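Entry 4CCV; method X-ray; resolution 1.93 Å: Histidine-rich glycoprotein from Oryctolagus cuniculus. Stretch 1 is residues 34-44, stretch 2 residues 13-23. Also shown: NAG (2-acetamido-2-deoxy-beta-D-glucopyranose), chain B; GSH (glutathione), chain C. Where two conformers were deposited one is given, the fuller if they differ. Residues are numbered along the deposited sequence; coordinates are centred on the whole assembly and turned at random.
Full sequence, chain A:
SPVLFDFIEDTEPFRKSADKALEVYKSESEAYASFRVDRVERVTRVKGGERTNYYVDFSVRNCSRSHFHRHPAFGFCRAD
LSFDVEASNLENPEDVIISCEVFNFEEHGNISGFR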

# COMPACT_ATOMS: atom_id res chain seq x y z
N SER A 34 -6.24 13.09 -1.25
CA SER A 34 -5.41 13.46 -2.39
C SER A 34 -4.33 12.42 -2.72
O SER A 34 -3.48 12.65 -3.58
CB SER A 34 -4.70 14.80 -2.11
OG SER A 34 -3.66 14.56 -1.16
N PHE A 35 -4.29 11.28 -2.03
CA PHE A 35 -3.12 10.42 -2.10
C PHE A 35 -3.10 9.54 -3.38
O PHE A 35 -4.15 9.19 -3.92
CB PHE A 35 -3.02 9.54 -0.83
CG PHE A 35 -2.32 10.18 0.34
CD1 PHE A 35 -2.80 11.33 0.94
CD2 PHE A 35 -1.20 9.59 0.88
CE1 PHE A 35 -2.16 11.91 2.03
CE2 PHE A 35 -0.56 10.13 2.00
CZ PHE A 35 -1.03 11.30 2.56
N ARG A 36 -1.90 9.24 -3.88
CA ARG A 36 -1.72 8.33 -5.03
C ARG A 36 -0.55 7.39 -4.78
O ARG A 36 0.33 7.70 -4.01
CB ARG A 36 -1.46 9.13 -6.28
CG ARG A 36 -2.58 10.09 -6.56
CD ARG A 36 -2.25 10.76 -7.87
NE ARG A 36 -3.29 11.68 -8.34
CZ ARG A 36 -3.17 12.42 -9.44
NH1 ARG A 36 -2.06 12.37 -10.18
NH2 ARG A 36 -4.18 13.22 -9.80
N VAL A 37 -0.60 6.20 -5.38
CA VAL A 37 0.44 5.20 -5.22
C VAL A 37 1.66 5.70 -5.94
O VAL A 37 1.53 6.21 -7.10
CB VAL A 37 -0.02 3.84 -5.88
CG1 VAL A 37 1.14 2.86 -5.94
CG2 VAL A 37 -1.17 3.32 -5.02
N ASP A 38 2.81 5.57 -5.28
CA ASP A 38 4.09 5.93 -5.87
C ASP A 38 4.60 4.63 -6.55
O ASP A 38 4.45 4.50 -7.78
CB ASP A 38 5.05 6.51 -4.82
CG ASP A 38 6.28 7.17 -5.46
OD1 ASP A 38 6.52 6.93 -6.68
OD2 ASP A 38 7.00 7.91 -4.74
N ARG A 39 5.18 3.68 -5.79
CA ARG A 39 5.75 2.44 -6.37
C ARG A 39 5.24 1.27 -5.52
O ARG A 39 5.10 1.43 -4.28
CB ARG A 39 7.27 2.36 -6.25
CG ARG A 39 8.02 3.38 -7.07
CD ARG A 39 9.54 3.27 -6.96
NE ARG A 39 10.09 4.47 -7.62
CZ ARG A 39 10.72 5.49 -6.99
NH1 ARG A 39 11.00 5.45 -5.69
NH2 ARG A 39 11.16 6.55 -7.68
N VAL A 40 5.00 0.13 -6.15
CA VAL A 40 4.85 -1.13 -5.43
C VAL A 40 6.24 -1.56 -5.03
O VAL A 40 7.10 -1.67 -5.90
CB VAL A 40 4.15 -2.20 -6.31
CG1 VAL A 40 4.02 -3.51 -5.54
CG2 VAL A 40 2.76 -1.75 -6.66
N GLU A 41 6.49 -1.73 -3.73
CA GLU A 41 7.84 -1.96 -3.21
C GLU A 41 8.21 -3.43 -2.99
O GLU A 41 9.37 -3.81 -3.18
CB GLU A 41 8.00 -1.22 -1.86
CG GLU A 41 7.56 0.25 -1.92
CD GLU A 41 8.67 1.21 -2.28
OE1 GLU A 41 9.82 0.78 -2.11
OE2 GLU A 41 8.42 2.39 -2.66
N ARG A 42 7.23 -4.26 -2.66
CA ARG A 42 7.44 -5.64 -2.27
C ARG A 42 6.10 -6.37 -2.23
O ARG A 42 5.07 -5.79 -1.84
CB ARG A 42 8.13 -5.66 -0.87
CG ARG A 42 8.40 -7.07 -0.39
CD ARG A 42 9.23 -7.11 0.87
NE ARG A 42 8.51 -6.49 1.98
CZ ARG A 42 8.92 -6.50 3.23
NH1 ARG A 42 10.06 -7.07 3.59
NH2 ARG A 42 8.14 -5.91 4.13
N VAL A 43 6.08 -7.63 -2.62
CA VAL A 43 4.88 -8.44 -2.50
C VAL A 43 5.28 -9.78 -1.91
O VAL A 43 6.18 -10.49 -2.42
CB VAL A 43 4.21 -8.70 -3.85
CG1 VAL A 43 3.01 -9.66 -3.74
CG2 VAL A 43 3.83 -7.39 -4.56
N THR A 44 4.63 -10.10 -0.81
CA THR A 44 4.86 -11.34 -0.05
C THR A 44 3.62 -12.22 -0.19
O THR A 44 2.51 -11.69 -0.19
CB THR A 44 4.97 -11.01 1.45
OG1 THR A 44 6.04 -10.11 1.62
CG2 THR A 44 5.27 -12.25 2.26
C1 NAG B . -1.75 15.72 3.17
C2 NAG B . -2.10 15.37 4.59
C3 NAG B . -3.20 16.32 5.01
C4 NAG B . -2.87 17.78 4.81
C5 NAG B . -2.40 18.08 3.39
C6 NAG B . -1.77 19.50 3.28
C7 NAG B . -2.17 13.10 5.59
C8 NAG B . -2.87 11.75 5.70
N2 NAG B . -2.65 14.03 4.77
O3 NAG B . -3.47 16.09 6.35
O4 NAG B . -4.09 18.45 4.95
O5 NAG B . -1.44 17.10 2.98
O6 NAG B . -0.76 19.56 4.29
O7 NAG B . -1.14 13.23 6.22
N1 GSH C . 5.52 10.90 -7.53
CA1 GSH C . 4.89 10.28 -8.67
C1 GSH C . 5.14 11.16 -9.88
O11 GSH C . 6.35 11.43 -10.16
O12 GSH C . 4.24 11.64 -10.58
CB1 GSH C . 3.49 9.96 -8.16
CG1 GSH C . 2.41 10.12 -9.22
CD1 GSH C . 1.71 11.46 -9.19
OE1 GSH C . 0.67 11.48 -9.79
N2 GSH C . 2.11 12.58 -8.53
CA2 GSH C . 1.24 13.77 -8.57
C2 GSH C . 1.25 14.55 -9.87
O2 GSH C . 0.31 15.33 -10.06
CB2 GSH C . 1.58 14.67 -7.41
SG2 GSH C . 1.52 13.65 -5.90
N3 GSH C . 2.29 14.41 -10.72
CA3 GSH C . 2.57 15.25 -11.90
C3 GSH C . 1.37 15.47 -12.80
O31 GSH C . 0.81 14.46 -13.30
O32 GSH C . 0.98 16.65 -13.01
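Stretch 2 13-23: PFRKSADKALE

Residues 15-23 of stretch 2 form a helix, which continues later in the chain. It packs on the strand of residues 35-44. The two run nearly antiparallel: their N-to-C directions differ by 153°, and the axes approach to 8.3 Å. Backbone hydrogen bonds of the i to i-4 kind run through the stretch, among them Ala18 N to Phe14 O at 3.0 Å. Two close CA pairs mark the register, Val37 CA to Asp19 CA at 6.2 Å and Val40 CA to Arg15 CA at 6.3 Å. In all, 509 Å² is buried between the stretches.

Val37 has the largest covered area, 92 Å². Its chi1 is t, and its CA-to-CB bond points toward the helix. Val37 CG2 lies 3.9 Å from Leu22 CD2, 4.1 Å from Ala18 CB and 3.5 Å from Asp19 OD1. A water accepts a hydrogen bond from Val37 N at 3.0 Å and donates a weak one to Asp19 OD1 at 3.3 Å.

Arg15 follows with 76 Å². Its CA-to-CB bond points sideways, but the extended side chain brings the guanidinium to the strand. Two hydrogen bonds grip one carbonyl: Arg15 NH2 to Asp38 O at 2.9 Å and Arg15 NH1 to Asp38 O at 3.1 Å. Val37 CG1 lies over one face of the guanidinium, 3.8 Å from Arg15 NH2.

Leu22 contributes 74 Å² and packs against Phe35, Arg36 and Val37. Its chi angles are t and p. Leu22 CD2 reaches Arg36 CA at 3.7 Å and Phe35 CB at 4.2 Å.

Farther along the strand, Val40 CG2 is 3.8 Å from Arg15 CA and 4.2 Å from Ala18 CB. Val43 meets Phe14. Val43 CG1 sits over the Phe14 ring face, 3.9 Å from the ring centroid, in a CH-pi contact.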

# COMPACT_ATOMS: atom_id res chain seq x y z
N PRO A 13 2.06 -6.60 -11.75
CA PRO A 13 0.66 -7.03 -11.71
C PRO A 13 -0.12 -6.71 -10.41
O PRO A 13 -1.34 -6.90 -10.37
CB PRO A 13 0.77 -8.55 -11.93
CG PRO A 13 2.10 -8.76 -12.58
CD PRO A 13 2.97 -7.74 -11.87
N PHE A 14 0.58 -6.20 -9.37
CA PHE A 14 -0.05 -5.85 -8.11
C PHE A 14 -0.33 -4.37 -8.05
O PHE A 14 -0.90 -3.89 -7.08
CB PHE A 14 0.80 -6.35 -6.95
CG PHE A 14 0.76 -7.84 -6.83
CD1 PHE A 14 -0.25 -8.46 -6.12
CD2 PHE A 14 1.65 -8.62 -7.53
CE1 PHE A 14 -0.30 -9.85 -6.04
CE2 PHE A 14 1.58 -10.00 -7.51
CZ PHE A 14 0.60 -10.62 -6.76
N ARG A 15 0.01 -3.64 -9.10
CA ARG A 15 -0.17 -2.20 -9.07
C ARG A 15 -1.62 -1.80 -8.97
O ARG A 15 -1.97 -0.93 -8.19
CB ARG A 15 0.48 -1.47 -10.28
CG ARG A 15 0.53 0.01 -9.93
CD ARG A 15 1.29 0.86 -10.96
NE ARG A 15 1.25 2.23 -10.45
CZ ARG A 15 2.24 2.83 -9.80
NH1 ARG A 15 3.42 2.23 -9.61
NH2 ARG A 15 2.06 4.07 -9.37
N LYS A 16 -2.47 -2.47 -9.72
CA LYS A 16 -3.88 -2.16 -9.69
C LYS A 16 -4.50 -2.48 -8.31
O LYS A 16 -5.44 -1.79 -7.84
CB LYS A 16 -4.55 -2.96 -10.81
CG LYS A 16 -6.05 -3.04 -10.77
CD LYS A 16 -6.61 -4.11 -11.74
CE LYS A 16 -6.22 -5.56 -11.34
NZ LYS A 16 -6.62 -6.03 -9.95
N SER A 17 -3.98 -3.54 -7.70
CA SER A 17 -4.42 -3.94 -6.38
C SER A 17 -4.08 -2.81 -5.37
O SER A 17 -4.85 -2.51 -4.43
CB SER A 17 -3.81 -5.29 -6.00
OG SER A 17 -4.30 -6.40 -6.80
N ALA A 18 -2.88 -2.25 -5.52
CA ALA A 18 -2.44 -1.14 -4.63
C ALA A 18 -3.31 0.07 -4.86
O ALA A 18 -3.72 0.69 -3.91
CB ALA A 18 -0.95 -0.76 -4.85
N ASP A 19 -3.55 0.42 -6.13
CA ASP A 19 -4.46 1.54 -6.47
C ASP A 19 -5.82 1.37 -5.81
O ASP A 19 -6.35 2.30 -5.22
CB ASP A 19 -4.68 1.67 -8.00
CG ASP A 19 -3.43 2.12 -8.76
OD1 ASP A 19 -2.49 2.68 -8.16
OD2 ASP A 19 -3.40 1.95 -10.00
N LYS A 20 -6.42 0.20 -5.98
CA LYS A 20 -7.73 -0.05 -5.40
C LYS A 20 -7.72 -0.08 -3.85
O LYS A 20 -8.63 0.38 -3.20
CB LYS A 20 -8.33 -1.37 -5.92
CG LYS A 20 -9.70 -1.62 -5.30
CD LYS A 20 -10.54 -2.72 -5.98
CE LYS A 20 -12.01 -2.69 -5.50
NZ LYS A 20 -12.91 -3.50 -6.38
N ALA A 21 -6.70 -0.65 -3.24
CA ALA A 21 -6.64 -0.62 -1.80
C ALA A 21 -6.49 0.81 -1.27
O ALA A 21 -7.10 1.15 -0.26
CB ALA A 21 -5.50 -1.46 -1.32
N LEU A 22 -5.67 1.63 -1.92
CA LEU A 22 -5.61 3.01 -1.52
C LEU A 22 -6.95 3.77 -1.66
O LEU A 22 -7.35 4.58 -0.78
CB LEU A 22 -4.49 3.74 -2.24
CG LEU A 22 -4.27 5.22 -1.88
CD1 LEU A 22 -3.88 5.44 -0.43
CD2 LEU A 22 -3.21 5.84 -2.77
N GLU A 23 -7.68 3.47 -2.72
CA GLU A 23 -8.97 4.08 -2.99
C GLU A 23 -9.90 3.76 -1.81
O GLU A 23 -10.59 4.64 -1.27
CB GLU A 23 -9.51 3.52 -4.34
CG GLU A 23 -10.80 4.13 -4.82
CD GLU A 23 -11.43 3.42 -6.02
OE1 GLU A 23 -10.90 2.42 -6.54
OE2 GLU A 23 -12.50 3.87 -6.43
O HOH W 1 -3.21 5.66 -6.84